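Local coordinates for protein TIR domain-containing adapter molecule 1 (Homo sapiens, PDB 4BSX) that acts as an adaptor in Toll-like receptor signalling that probably leads to interferon-beta induction, here represented by its helical N-terminal domain, which resembles IFIT proteins, at residues F15-A20 and R101-L106; L45-V50 and E57-I62; I62-L67 and A71-V76. The protein carries 2 engineered substitutions. One frame throughout, in Å; residues are numbered along the deposited sequence.

Contact 1 (F15-A20 and R101-L106); sequences FDILGA and RLYHLL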
ATOM      1  N   PHE A  15       4.880   0.478   6.986  1.00 16.97           N
ATOM      2  CA  PHE A  15       6.063   1.365   7.068  1.00 17.92           C
ATOM      3  C   PHE A  15       7.160   0.760   8.033  1.00 17.00           C
ATOM      4  O   PHE A  15       8.402   0.859   7.809  1.00 13.35           O
ATOM      5  CB  PHE A  15       5.634   2.755   7.533  1.00 18.66           C
ATOM      6  CG  PHE A  15       5.219   3.722   6.423  1.00 15.70           C
ATOM      7  CD1 PHE A  15       6.159   4.289   5.574  1.00  9.31           C
ATOM      8  CD2 PHE A  15       3.900   4.131   6.307  1.00 11.81           C
ATOM      9  CE1 PHE A  15       5.773   5.222   4.601  1.00 10.86           C
ATOM     10  CE2 PHE A  15       3.505   5.058   5.324  1.00 17.21           C
ATOM     11  CZ  PHE A  15       4.444   5.607   4.482  1.00 10.24           C
ATOM     12  N   ASP A  16       6.713   0.118   9.109  1.00 14.14           N
ATOM     13  CA  ASP A  16       7.651  -0.480  10.063  1.00 14.22           C
ATOM     14  C   ASP A  16       8.394  -1.660   9.457  1.00 13.28           C
ATOM     15  O   ASP A  16       9.571  -1.888   9.719  1.00 13.19           O
ATOM     16  CB  ASP A  16       6.941  -0.908  11.347  1.00 19.81           C
ATOM     17  CG  ASP A  16       6.525   0.296  12.222  1.00 26.32           C
ATOM     18  OD1 ASP A  16       7.238   1.316  12.201  1.00 20.26           O
ATOM     19  OD2 ASP A  16       5.484   0.227  12.903  1.00 24.06           O
ATOM     20  N   ILE A  17       7.678  -2.424   8.657  1.00 17.51           N
ATOM     21  CA  ILE A  17       8.254  -3.557   7.951  1.00 15.91           C
ATOM     22  C   ILE A  17       9.367  -3.118   7.004  1.00 14.93           C
ATOM     23  O   ILE A  17      10.418  -3.748   6.959  1.00 16.90           O
ATOM     24  CB  ILE A  17       7.191  -4.294   7.203  1.00 15.68           C
ATOM     25  CG1 ILE A  17       6.317  -5.047   8.210  1.00 20.51           C
ATOM     26  CG2 ILE A  17       7.820  -5.304   6.246  1.00 16.24           C
ATOM     27  CD1 ILE A  17       5.013  -5.533   7.644  1.00 22.73           C
ATOM     28  N   LEU A  18       9.106  -2.046   6.257  1.00 13.35           N
ATOM     29  CA  LEU A  18      10.108  -1.367   5.449  1.00  9.93           C
ATOM     30  C   LEU A  18      11.287  -0.899   6.307  1.00 17.18           C
ATOM     31  O   LEU A  18      12.461  -1.173   5.990  1.00 18.12           O
ATOM     32  CB  LEU A  18       9.446  -0.194   4.706  1.00  8.11           C
ATOM     33  CG  LEU A  18       8.452  -0.600   3.582  1.00 12.21           C
ATOM     34  CD1 LEU A  18       7.972   0.596   2.782  1.00  9.68           C
ATOM     35  CD2 LEU A  18       9.035  -1.613   2.608  1.00 10.86           C
ATOM     36  N   GLY A  19      10.994  -0.210   7.406  1.00 20.30           N
ATOM     37  CA  GLY A  19      12.044   0.223   8.308  1.00 15.39           C
ATOM     38  C   GLY A  19      12.927  -0.946   8.708  1.00 27.32           C
ATOM     39  O   GLY A  19      14.170  -0.835   8.692  1.00 46.99           O
ATOM     40  N   ALA A  20      12.308  -2.080   9.037  1.00 18.54           N
ATOM     41  CA  ALA A  20      13.072  -3.231   9.537  1.00 25.61           C
ATOM     42  C   ALA A  20      13.843  -4.020   8.466  1.00 18.54           C
ATOM     43  O   ALA A  20      14.543  -4.988   8.810  1.00  8.26           O
ATOM     44  CB  ALA A  20      12.159  -4.195  10.285  1.00 15.61           C
ATOM     45  N   ARG A 101      -2.964  -4.933  -0.828  1.00 10.48           N
ATOM     46  CA  ARG A 101      -2.110  -4.920  -1.985  1.00  7.74           C
ATOM     47  C   ARG A 101      -0.609  -4.711  -1.560  1.00 12.08           C
ATOM     48  O   ARG A 101       0.314  -5.442  -1.972  1.00  6.37           O
ATOM     49  CB  ARG A 101      -2.620  -3.834  -2.916  1.00  8.73           C
ATOM     50  CG  ARG A 101      -3.778  -4.312  -3.793  1.00 14.68           C
ATOM     51  CD  ARG A 101      -4.322  -3.256  -4.777  1.00 12.53           C
ATOM     52  NE  ARG A 101      -5.368  -3.867  -5.611  1.00 10.71           N
ATOM     53  CZ  ARG A 101      -6.038  -3.239  -6.575  1.00 13.09           C
ATOM     54  NH1 ARG A 101      -5.775  -1.968  -6.846  1.00  8.36           N
ATOM     55  NH2 ARG A 101      -6.980  -3.888  -7.274  1.00 14.55           N
ATOM     56  N   LEU A 102      -0.394  -3.722  -0.706  1.00 12.37           N
ATOM     57  CA  LEU A 102       0.877  -3.500  -0.084  1.00  6.54           C
ATOM     58  C   LEU A 102       1.390  -4.757   0.629  1.00  9.52           C
ATOM     59  O   LEU A 102       2.533  -5.149   0.450  1.00  9.08           O
ATOM     60  CB  LEU A 102       0.787  -2.326   0.872  1.00 13.38           C
ATOM     61  CG  LEU A 102       0.526  -0.964   0.215  1.00 17.31           C
ATOM     62  CD1 LEU A 102       0.523   0.086   1.312  1.00 14.43           C
ATOM     63  CD2 LEU A 102       1.546  -0.618  -0.890  1.00 16.80           C
ATOM     64  N   TYR A 103       0.551  -5.414   1.410  1.00  9.91           N
ATOM     65  CA  TYR A 103       1.029  -6.571   2.133  1.00  8.91           C
ATOM     66  C   TYR A 103       1.304  -7.719   1.211  1.00 16.73           C
ATOM     67  O   TYR A 103       2.148  -8.589   1.522  1.00 17.08           O
ATOM     68  CB  TYR A 103       0.092  -6.974   3.243  1.00 11.96           C
ATOM     69  CG  TYR A 103       0.478  -6.331   4.567  1.00 12.66           C
ATOM     70  CD1 TYR A 103       0.212  -4.999   4.796  1.00 10.02           C
ATOM     71  CD2 TYR A 103       1.138  -7.040   5.547  1.00 17.77           C
ATOM     72  CE1 TYR A 103       0.552  -4.395   5.953  1.00 14.81           C
ATOM     73  CE2 TYR A 103       1.492  -6.428   6.740  1.00 13.33           C
ATOM     74  CZ  TYR A 103       1.191  -5.102   6.933  1.00 14.22           C
ATOM     75  OH  TYR A 103       1.517  -4.449   8.101  1.00 21.07           O
ATOM     76  N   HIS A 104       0.616  -7.739   0.069  1.00 10.39           N
ATOM     77  CA  HIS A 104       0.904  -8.775  -0.870  1.00 15.75           C
ATOM     78  C   HIS A 104       2.352  -8.635  -1.383  1.00 18.26           C
ATOM     79  O   HIS A 104       3.090  -9.607  -1.412  1.00 14.51           O
ATOM     80  CB  HIS A 104      -0.067  -8.744  -2.029  1.00 18.79           C
ATOM     81  CG  HIS A 104       0.374  -9.584  -3.163  1.00 11.56           C
ATOM     82  ND1 HIS A 104       0.487 -10.955  -3.062  1.00 25.23           N
ATOM     83  CD2 HIS A 104       0.783  -9.256  -4.411  1.00 26.38           C
ATOM     84  CE1 HIS A 104       0.912 -11.440  -4.216  1.00 22.26           C
ATOM     85  NE2 HIS A 104       1.105 -10.429  -5.051  1.00 19.28           N
ATOM     86  N   LEU A 105       2.735  -7.426  -1.794  1.00 16.23           N
ATOM     87  CA  LEU A 105       4.095  -7.155  -2.258  1.00 19.21           C
ATOM     88  C   LEU A 105       5.098  -7.430  -1.140  1.00 17.66           C
ATOM     89  O   LEU A 105       6.137  -8.079  -1.379  1.00 17.88           O
ATOM     90  CB  LEU A 105       4.247  -5.717  -2.811  1.00 13.67           C
ATOM     91  CG  LEU A 105       3.185  -5.387  -3.890  1.00 17.04           C
ATOM     92  CD1 LEU A 105       3.156  -3.889  -4.331  1.00 18.01           C
ATOM     93  CD2 LEU A 105       3.353  -6.283  -5.067  1.00 11.03           C
ATOM     94  N   LEU A 106       4.797  -6.978   0.076  1.00 13.63           N
ATOM     95  CA  LEU A 106       5.726  -7.208   1.173  1.00 14.21           C
ATOM     96  C   LEU A 106       5.984  -8.718   1.412  1.00 24.38           C
ATOM     97  O   LEU A 106       7.138  -9.138   1.612  1.00 22.61           O
ATOM     98  CB  LEU A 106       5.242  -6.533   2.439  1.00 19.91           C
ATOM     99  CG  LEU A 106       5.219  -5.005   2.428  1.00 15.41           C
ATOM    100  CD1 LEU A 106       4.585  -4.514   3.719  1.00 15.49           C
ATOM    101  CD2 LEU A 106       6.609  -4.437   2.262  1.00 13.77           C
TER
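Two helices of the all-helical TRIF N-terminal domain, 11-19 and 96-108, meet where I17 and L18 face Y103 and L106. The short axes are 11.5 Å apart at their closest and run nearly parallel, at 21°, a spacing wide enough that side chains alone bridge the gap. I17 and L106 carry most of the contact. The CG1 branch of I17 lies beside the backbone N (chi1 -72°) and the chain then extends, carrying CD1 to the hydroxyl end of the tyrosine: I17 CD1 is 3.7 Å from Y103 OH and 3.7 Å from Y103 CE2, approaching the ring at a slant. The same methyl also comes within 4.1 Å of L106 CD1, and the other branch, I17 CG2, lies 4.2 Å from that leucine methyl. L106 is thus shared, because its second methyl, CD2, packs 3.7 Å from L18 CD2 with the two leucine side chains about at right angles. This links the start of the fold to a helix some eighty residues on, consistent with the compact helical bundle of the domain. Y103 also packs on S13 and A14, L106 on A14, so the neighbouring turn of helix 11-19 is covered as well, while Y103 OH makes a weak hydrogen bond to S10 N. I17 and L106 both also rest on C112, in the loop before helix 114-130.

Contact 2 (L45-V50 and E57-I62); sequences LLHAMV and ETEARI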
ATOM      1  N   LEU A  45       2.623   3.019  -5.128  1.00 13.98           N
ATOM      2  CA  LEU A  45       2.454   3.599  -3.804  1.00 15.40           C
ATOM      3  C   LEU A  45       3.584   3.050  -2.918  1.00 13.08           C
ATOM      4  O   LEU A  45       4.253   3.813  -2.218  1.00 10.37           O
ATOM      5  CB  LEU A  45       1.053   3.257  -3.228  1.00 13.13           C
ATOM      6  CG  LEU A  45       0.739   3.662  -1.773  1.00 24.40           C
ATOM      7  CD1 LEU A  45       0.814   5.166  -1.646  1.00 14.04           C
ATOM      8  CD2 LEU A  45      -0.640   3.151  -1.253  1.00 15.07           C
ATOM      9  N   LEU A  46       3.835   1.739  -2.992  1.00 13.14           N
ATOM     10  CA  LEU A  46       4.942   1.142  -2.245  1.00 16.87           C
ATOM     11  C   LEU A  46       6.313   1.725  -2.638  1.00 15.88           C
ATOM     12  O   LEU A  46       7.219   1.839  -1.802  1.00 13.49           O
ATOM     13  CB  LEU A  46       4.963  -0.370  -2.401  1.00 12.49           C
ATOM     14  CG  LEU A  46       5.914  -1.113  -1.432  1.00 19.22           C
ATOM     15  CD1 LEU A  46       5.584  -0.865   0.027  1.00 16.05           C
ATOM     16  CD2 LEU A  46       5.893  -2.608  -1.688  1.00 14.05           C
ATOM     17  N   HIS A  47       6.470   2.102  -3.888  1.00 13.35           N
ATOM     18  CA  HIS A  47       7.720   2.745  -4.322  1.00 18.00           C
ATOM     19  C   HIS A  47       7.896   4.053  -3.543  1.00 12.04           C
ATOM     20  O   HIS A  47       8.985   4.384  -3.043  1.00  8.68           O
ATOM     21  CB  HIS A  47       7.655   2.980  -5.842  1.00 12.58           C
ATOM     22  CG  HIS A  47       8.754   3.833  -6.383  1.00 15.94           C
ATOM     23  ND1 HIS A  47      10.062   3.400  -6.472  1.00 12.09           N
ATOM     24  CD2 HIS A  47       8.731   5.091  -6.884  1.00 20.17           C
ATOM     25  CE1 HIS A  47      10.808   4.379  -6.952  1.00 15.33           C
ATOM     26  NE2 HIS A  47      10.025   5.409  -7.223  1.00 18.65           N
ATOM     27  N   ALA A  48       6.799   4.783  -3.410  1.00 12.39           N
ATOM     28  CA  ALA A  48       6.830   6.103  -2.748  1.00 16.02           C
ATOM     29  C   ALA A  48       7.112   5.977  -1.248  1.00  9.68           C
ATOM     30  O   ALA A  48       7.857   6.782  -0.664  1.00 12.22           O
ATOM     31  CB  ALA A  48       5.492   6.864  -2.986  1.00 15.58           C
HETATM   32  N   MSE A  49       6.483   4.984  -0.617  1.00 10.68           N
HETATM   33  CA  MSE A  49       6.671   4.705   0.828  1.00 12.28           C
HETATM   34  C   MSE A  49       8.111   4.279   1.086  1.00 10.37           C
HETATM   35  O   MSE A  49       8.730   4.666   2.102  1.00  8.56           O
HETATM   36  CB  MSE A  49       5.699   3.628   1.292  1.00  5.31           C
HETATM   37  CG  MSE A  49       4.223   4.100   1.315  1.00 12.25           C
HETATM   38 SE   MSE A  49       2.930   2.601   1.464  1.00 19.00          SE
HETATM   39  CE  MSE A  49       3.451   1.708   3.082  1.00 11.03           C
ATOM     40  N   VAL A  50       8.653   3.490   0.158  1.00 10.40           N
ATOM     41  CA  VAL A  50      10.085   3.083   0.208  1.00  8.59           C
ATOM     42  C   VAL A  50      10.984   4.297   0.207  1.00  5.17           C
ATOM     43  O   VAL A  50      11.853   4.406   1.022  1.00 10.17           O
ATOM     44  CB  VAL A  50      10.448   2.142  -0.955  1.00  4.93           C
ATOM     45  CG1 VAL A  50      11.988   2.090  -1.164  1.00  9.32           C
ATOM     46  CG2 VAL A  50       9.899   0.777  -0.648  1.00  6.00           C
ATOM     47  N   GLU A  57      12.377  12.289   0.575  1.00 15.50           N
ATOM     48  CA  GLU A  57      11.071  12.926   0.569  1.00 21.17           C
ATOM     49  C   GLU A  57      10.773  13.724  -0.697  1.00 23.32           C
ATOM     50  O   GLU A  57       9.640  13.686  -1.211  1.00 16.96           O
ATOM     51  CB  GLU A  57      10.954  13.869   1.771  1.00 22.48           C
ATOM     52  CG  GLU A  57      11.011  13.173   3.127  1.00 27.58           C
ATOM     53  CD  GLU A  57      10.181  13.893   4.183  1.00 37.16           C
ATOM     54  OE1 GLU A  57       9.437  14.837   3.816  1.00 29.08           O
ATOM     55  OE2 GLU A  57      10.274  13.507   5.375  1.00 37.30           O
ATOM     56  N   THR A  58      11.767  14.466  -1.184  1.00 19.52           N
ATOM     57  CA  THR A  58      11.607  15.227  -2.426  1.00 18.03           C
ATOM     58  C   THR A  58      11.124  14.324  -3.544  1.00 19.97           C
ATOM     59  O   THR A  58      10.156  14.663  -4.241  1.00 28.82           O
ATOM     60  CB  THR A  58      12.915  15.894  -2.839  1.00 22.08           C
ATOM     61  OG1 THR A  58      13.180  16.944  -1.929  1.00 22.26           O
ATOM     62  CG2 THR A  58      12.835  16.494  -4.249  1.00 26.44           C
ATOM     63  N   GLU A  59      11.760  13.164  -3.701  1.00 16.58           N
ATOM     64  CA  GLU A  59      11.400  12.270  -4.798  1.00 19.46           C
ATOM     65  C   GLU A  59      10.068  11.596  -4.439  1.00 18.21           C
ATOM     66  O   GLU A  59       9.183  11.468  -5.273  1.00 12.78           O
ATOM     67  CB  GLU A  59      12.534  11.276  -5.083  1.00 16.44           C
ATOM     68  CG  GLU A  59      12.271  10.229  -6.206  1.00 37.46           C
ATOM     69  CD  GLU A  59      13.494   9.284  -6.476  1.00 29.54           C
ATOM     70  OE1 GLU A  59      14.615   9.610  -6.036  1.00 28.85           O
ATOM     71  OE2 GLU A  59      13.340   8.214  -7.109  1.00 26.82           O
ATOM     72  N   ALA A  60       9.907  11.212  -3.175  1.00 20.94           N
ATOM     73  CA  ALA A  60       8.660  10.599  -2.727  1.00 21.19           C
ATOM     74  C   ALA A  60       7.480  11.483  -3.068  1.00 13.51           C
ATOM     75  O   ALA A  60       6.469  10.994  -3.560  1.00 15.61           O
ATOM     76  CB  ALA A  60       8.692  10.340  -1.233  1.00 12.49           C
ATOM     77  N   ARG A  61       7.613  12.777  -2.813  1.00 14.65           N
ATOM     78  CA  ARG A  61       6.539  13.758  -3.057  1.00 17.86           C
ATOM     79  C   ARG A  61       6.266  13.922  -4.549  1.00 15.23           C
ATOM     80  O   ARG A  61       5.146  14.123  -4.943  1.00 17.78           O
ATOM     81  CB  ARG A  61       6.874  15.133  -2.456  1.00 15.89           C
ATOM     82  CG  ARG A  61       6.835  15.184  -0.932  1.00 19.79           C
ATOM     83  CD  ARG A  61       7.113  16.603  -0.366  1.00 16.83           C
ATOM     84  NE  ARG A  61       8.099  16.541   0.707  1.00 29.34           N
ATOM     85  CZ  ARG A  61       7.990  17.100   1.906  1.00 34.23           C
ATOM     86  NH1 ARG A  61       6.930  17.823   2.235  1.00 46.91           N
ATOM     87  NH2 ARG A  61       8.968  16.944   2.786  1.00 45.73           N
ATOM     88  N   ILE A  62       7.288  13.803  -5.386  1.00 19.00           N
ATOM     89  CA  ILE A  62       7.058  13.843  -6.832  1.00 20.71           C
ATOM     90  C   ILE A  62       6.274  12.611  -7.295  1.00 15.19           C
ATOM     91  O   ILE A  62       5.366  12.710  -8.081  1.00 13.63           O
ATOM     92  CB  ILE A  62       8.383  13.999  -7.592  1.00 26.26           C
ATOM     93  CG1 ILE A  62       8.861  15.446  -7.455  1.00 20.89           C
ATOM     94  CG2 ILE A  62       8.221  13.614  -9.063  1.00 21.03           C
ATOM     95  CD1 ILE A  62      10.311  15.613  -7.706  1.00 24.40           C
TER
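A48 and A60 bring the backbones together, their CA atoms only 4.9 Å apart, as helices 43-53 and 57-65 run in roughly opposite directions. They form an antiparallel helical hairpin, the kind of pairing found in tetratricopeptide-type and IFIT-like folds, joined here by a very short turn. Alanine on both sides permits this approach: with only methyls to fit between them, each alanine packs against main-chain atoms of the facing helix. A60 CB lies 3.7 Å from A48 O, touching a carbonyl oxygen of the facing helix, and A48 CB in turn is 4.3 Å from A60 O. A60 is further covered by L51 and L52, from the next turn of helix 43-53. Beside this close point, H47 and E59 extend toward one another. CG of E59 stands anti to the backbone N (chi1 178°) and the chain stays extended beyond it, taking the carboxylate toward the imidazole. The pair stops short of contact, E59 OE2 approaching the imidazole at a slant; if H47 is protonated, a weak electrostatic attraction would probably result. L33 packs on H47, and L51 on E59. The nearest atoms of this polar pair, H47 NE2 and E59 OE2, remain 4.3 Å apart.

Contact 3 (I62-L67 and A71-V76); sequences ISLEAL and AVARLV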
ATOM      1  N   ILE A  62       7.288  13.803  -5.386  1.00 19.00           N
ATOM      2  CA  ILE A  62       7.058  13.843  -6.832  1.00 20.71           C
ATOM      3  C   ILE A  62       6.274  12.611  -7.295  1.00 15.19           C
ATOM      4  O   ILE A  62       5.366  12.710  -8.081  1.00 13.63           O
ATOM      5  CB  ILE A  62       8.383  13.999  -7.592  1.00 26.26           C
ATOM      6  CG1 ILE A  62       8.861  15.446  -7.455  1.00 20.89           C
ATOM      7  CG2 ILE A  62       8.221  13.614  -9.063  1.00 21.03           C
ATOM      8  CD1 ILE A  62      10.311  15.613  -7.706  1.00 24.40           C
ATOM      9  N   SER A  63       6.617  11.460  -6.747  1.00 14.47           N
ATOM     10  CA  SER A  63       5.900  10.238  -7.026  1.00 12.37           C
ATOM     11  C   SER A  63       4.455  10.279  -6.511  1.00 20.68           C
ATOM     12  O   SER A  63       3.538   9.710  -7.129  1.00 16.46           O
ATOM     13  CB  SER A  63       6.622   9.060  -6.375  1.00 13.64           C
ATOM     14  OG  SER A  63       7.959   8.951  -6.859  1.00 24.88           O
ATOM     15  N   LEU A  64       4.227  10.906  -5.363  1.00 13.91           N
ATOM     16  CA  LEU A  64       2.871  10.874  -4.824  1.00 13.33           C
ATOM     17  C   LEU A  64       2.031  11.857  -5.595  1.00 14.33           C
ATOM     18  O   LEU A  64       0.846  11.651  -5.783  1.00 14.18           O
ATOM     19  CB  LEU A  64       2.852  11.188  -3.330  1.00 15.13           C
ATOM     20  CG  LEU A  64       3.449  10.035  -2.505  1.00 14.07           C
ATOM     21  CD1 LEU A  64       3.920  10.558  -1.175  1.00  8.96           C
ATOM     22  CD2 LEU A  64       2.448   8.903  -2.336  1.00  7.51           C
ATOM     23  N   GLU A  65       2.649  12.941  -6.052  1.00 14.89           N
ATOM     24  CA  GLU A  65       1.913  13.898  -6.869  1.00 16.64           C
ATOM     25  C   GLU A  65       1.404  13.237  -8.167  1.00 30.05           C
ATOM     26  O   GLU A  65       0.320  13.551  -8.638  1.00 27.23           O
ATOM     27  CB  GLU A  65       2.755  15.137  -7.185  1.00 21.03           C
ATOM     28  CG  GLU A  65       2.420  15.826  -8.536  1.00 30.50           C
ATOM     29  CD  GLU A  65       1.165  16.691  -8.502  1.00 42.26           C
ATOM     30  OE1 GLU A  65       0.719  17.040  -7.388  1.00 54.44           O
ATOM     31  OE2 GLU A  65       0.641  17.030  -9.596  1.00 41.49           O
ATOM     32  N   ALA A  66       2.168  12.315  -8.736  1.00 15.76           N
ATOM     33  CA  ALA A  66       1.700  11.618  -9.916  1.00 19.19           C
ATOM     34  C   ALA A  66       0.570  10.669  -9.553  1.00 20.80           C
ATOM     35  O   ALA A  66      -0.145  10.169 -10.426  1.00 22.15           O
ATOM     36  CB  ALA A  66       2.847  10.854 -10.569  1.00 14.72           C
ATOM     37  N   LEU A  67       0.403  10.399  -8.261  1.00 20.47           N
ATOM     38  CA  LEU A  67      -0.617   9.439  -7.836  1.00 16.60           C
ATOM     39  C   LEU A  67      -1.858  10.099  -7.247  1.00 13.41           C
ATOM     40  O   LEU A  67      -2.713   9.420  -6.707  1.00 15.85           O
ATOM     41  CB  LEU A  67      -0.022   8.419  -6.836  1.00 13.98           C
ATOM     42  CG  LEU A  67       1.056   7.453  -7.359  1.00 16.62           C
ATOM     43  CD1 LEU A  67       1.631   6.605  -6.249  1.00  9.60           C
ATOM     44  CD2 LEU A  67       0.512   6.555  -8.453  1.00 15.69           C
ATOM     45  N   ALA A  71      -7.030   8.198  -3.605  1.00 18.49           N
ATOM     46  CA  ALA A  71      -7.329   8.786  -2.308  1.00 20.51           C
ATOM     47  C   ALA A  71      -6.336   8.335  -1.258  1.00 20.73           C
ATOM     48  O   ALA A  71      -5.948   9.125  -0.384  1.00 16.22           O
ATOM     49  CB  ALA A  71      -8.779   8.434  -1.863  1.00 21.32           C
ATOM     50  N   VAL A  72      -5.912   7.073  -1.341  1.00 16.82           N
ATOM     51  CA  VAL A  72      -4.949   6.559  -0.375  1.00 17.34           C
ATOM     52  C   VAL A  72      -3.573   7.218  -0.630  1.00 14.42           C
ATOM     53  O   VAL A  72      -2.861   7.570   0.320  1.00 13.60           O
ATOM     54  CB  VAL A  72      -4.867   5.011  -0.395  1.00 10.68           C
ATOM     55  CG1 VAL A  72      -3.812   4.508   0.587  1.00 13.25           C
ATOM     56  CG2 VAL A  72      -6.206   4.393  -0.073  1.00  9.64           C
ATOM     57  N   ALA A  73      -3.206   7.400  -1.897  1.00 12.68           N
ATOM     58  CA  ALA A  73      -1.940   8.082  -2.208  1.00 19.81           C
ATOM     59  C   ALA A  73      -1.958   9.529  -1.668  1.00 16.63           C
ATOM     60  O   ALA A  73      -0.919  10.061  -1.261  1.00  8.78           O
ATOM     61  CB  ALA A  73      -1.667   8.079  -3.703  1.00 11.95           C
ATOM     62  N   ARG A  74      -3.141  10.139  -1.676  1.00 13.13           N
ATOM     63  CA  ARG A  74      -3.321  11.495  -1.186  1.00 15.30           C
ATOM     64  C   ARG A  74      -3.139  11.558   0.329  1.00 13.53           C
ATOM     65  O   ARG A  74      -2.453  12.451   0.844  1.00 11.33           O
ATOM     66  CB  ARG A  74      -4.705  12.006  -1.579  1.00 19.81           C
ATOM     67  CG  ARG A  74      -4.809  12.407  -3.021  1.00 16.16           C
ATOM     68  CD  ARG A  74      -5.999  13.331  -3.248  1.00 19.02           C
ATOM     69  NE  ARG A  74      -7.287  12.753  -2.869  1.00 16.09           N
ATOM     70  CZ  ARG A  74      -8.068  11.998  -3.656  1.00 23.83           C
ATOM     71  NH1 ARG A  74      -7.692  11.657  -4.877  1.00 16.10           N
ATOM     72  NH2 ARG A  74      -9.233  11.544  -3.200  1.00 16.65           N
ATOM     73  N   LEU A  75      -3.771  10.612   1.031  1.00 16.18           N
ATOM     74  CA  LEU A  75      -3.606  10.459   2.467  1.00 13.68           C
ATOM     75  C   LEU A  75      -2.126  10.252   2.856  1.00 11.42           C
ATOM     76  O   LEU A  75      -1.649  10.805   3.842  1.00 13.71           O
ATOM     77  CB  LEU A  75      -4.429   9.274   2.959  1.00 15.45           C
ATOM     78  CG  LEU A  75      -4.501   9.137   4.501  1.00 25.72           C
ATOM     79  CD1 LEU A  75      -5.628  10.042   5.076  1.00 15.87           C
ATOM     80  CD2 LEU A  75      -4.713   7.690   4.965  1.00 24.96           C
ATOM     81  N   VAL A  76      -1.420   9.420   2.095  1.00 13.50           N
ATOM     82  CA  VAL A  76       0.025   9.210   2.294  1.00 10.48           C
ATOM     83  C   VAL A  76       0.842  10.487   2.041  1.00  9.55           C
ATOM     84  O   VAL A  76       1.730  10.827   2.808  1.00 15.77           O
ATOM     85  CB  VAL A  76       0.557   8.027   1.460  1.00 11.45           C
ATOM     86  CG1 VAL A  76       2.084   8.011   1.480  1.00  7.68           C
ATOM     87  CG2 VAL A  76      -0.000   6.716   2.010  1.00 19.01           C
TER
HETATM   88  O   HOH W   1      -0.626  12.193  -3.549  1.00 21.11           O
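L64 O is gripped by two donors: the backbone N of L67, 2.8 Å away, and a water at 2.7 Å, which lies between this oxygen and the facing helix. The same water also donates a weak, 3.1 Å hydrogen bond to A73 O, so two carbonyls of different helices are joined through a single molecule. To one side of this water the side chains of L64, L67, A73 and V76 make an apolar seam. A73 turns its methyl to the residues of 62-67, and A73 CB meets L67 at two atoms, 3.5 Å from L67 O and 3.6 Å from L67 CB. L67 has left helical geometry, and its main chain and first side-chain carbon do the touching. One turn further along helix 71-79, V76 continues the seam. Its CG1 is anti to the backbone N (chi1 169°), which directs that methyl at the two branch methyls of L64; V76 CG1 is 3.9 Å from L64 CD2 and 4.1 Å from L64 CD1, the two side chains standing about perpendicular. L64 CD2 additionally comes within 3.7 Å of A73 O, so this carbonyl has both a methyl and the water against it. The connection between the helices is short and tied down by polar bonds: D70 OD2 accepts from A73 N in the first turn of helix 71-79, and R74, bonded to K68 O, also makes a salt bridge to E90. Helix 43-53 packs against this second helical hairpin, A48 touching L64 and D44 touching L67.

How the contacts relate
From the N terminus, helix 11-19 supplies the first half of contact 1, which stays open until the chain returns in helix 96-108. Within that long excursion contact 2 closes first, pairing helix 43-53 with helix 57-65, and contact 3 follows in series, pairing helix 57-65 with helix 71-79; the two share I62 and never cross. Contacts 1 and 2 touch directly, M49 fitting against F15 and L102 and L46 against L102 and L105, so helix 43-53 bridges the early and late helices. Contacts 2 and 3 meet where L45 packs against V72 and L67, whereas contacts 1 and 3 lie on opposite sides of the chain's centre, with centres about 17 Å apart.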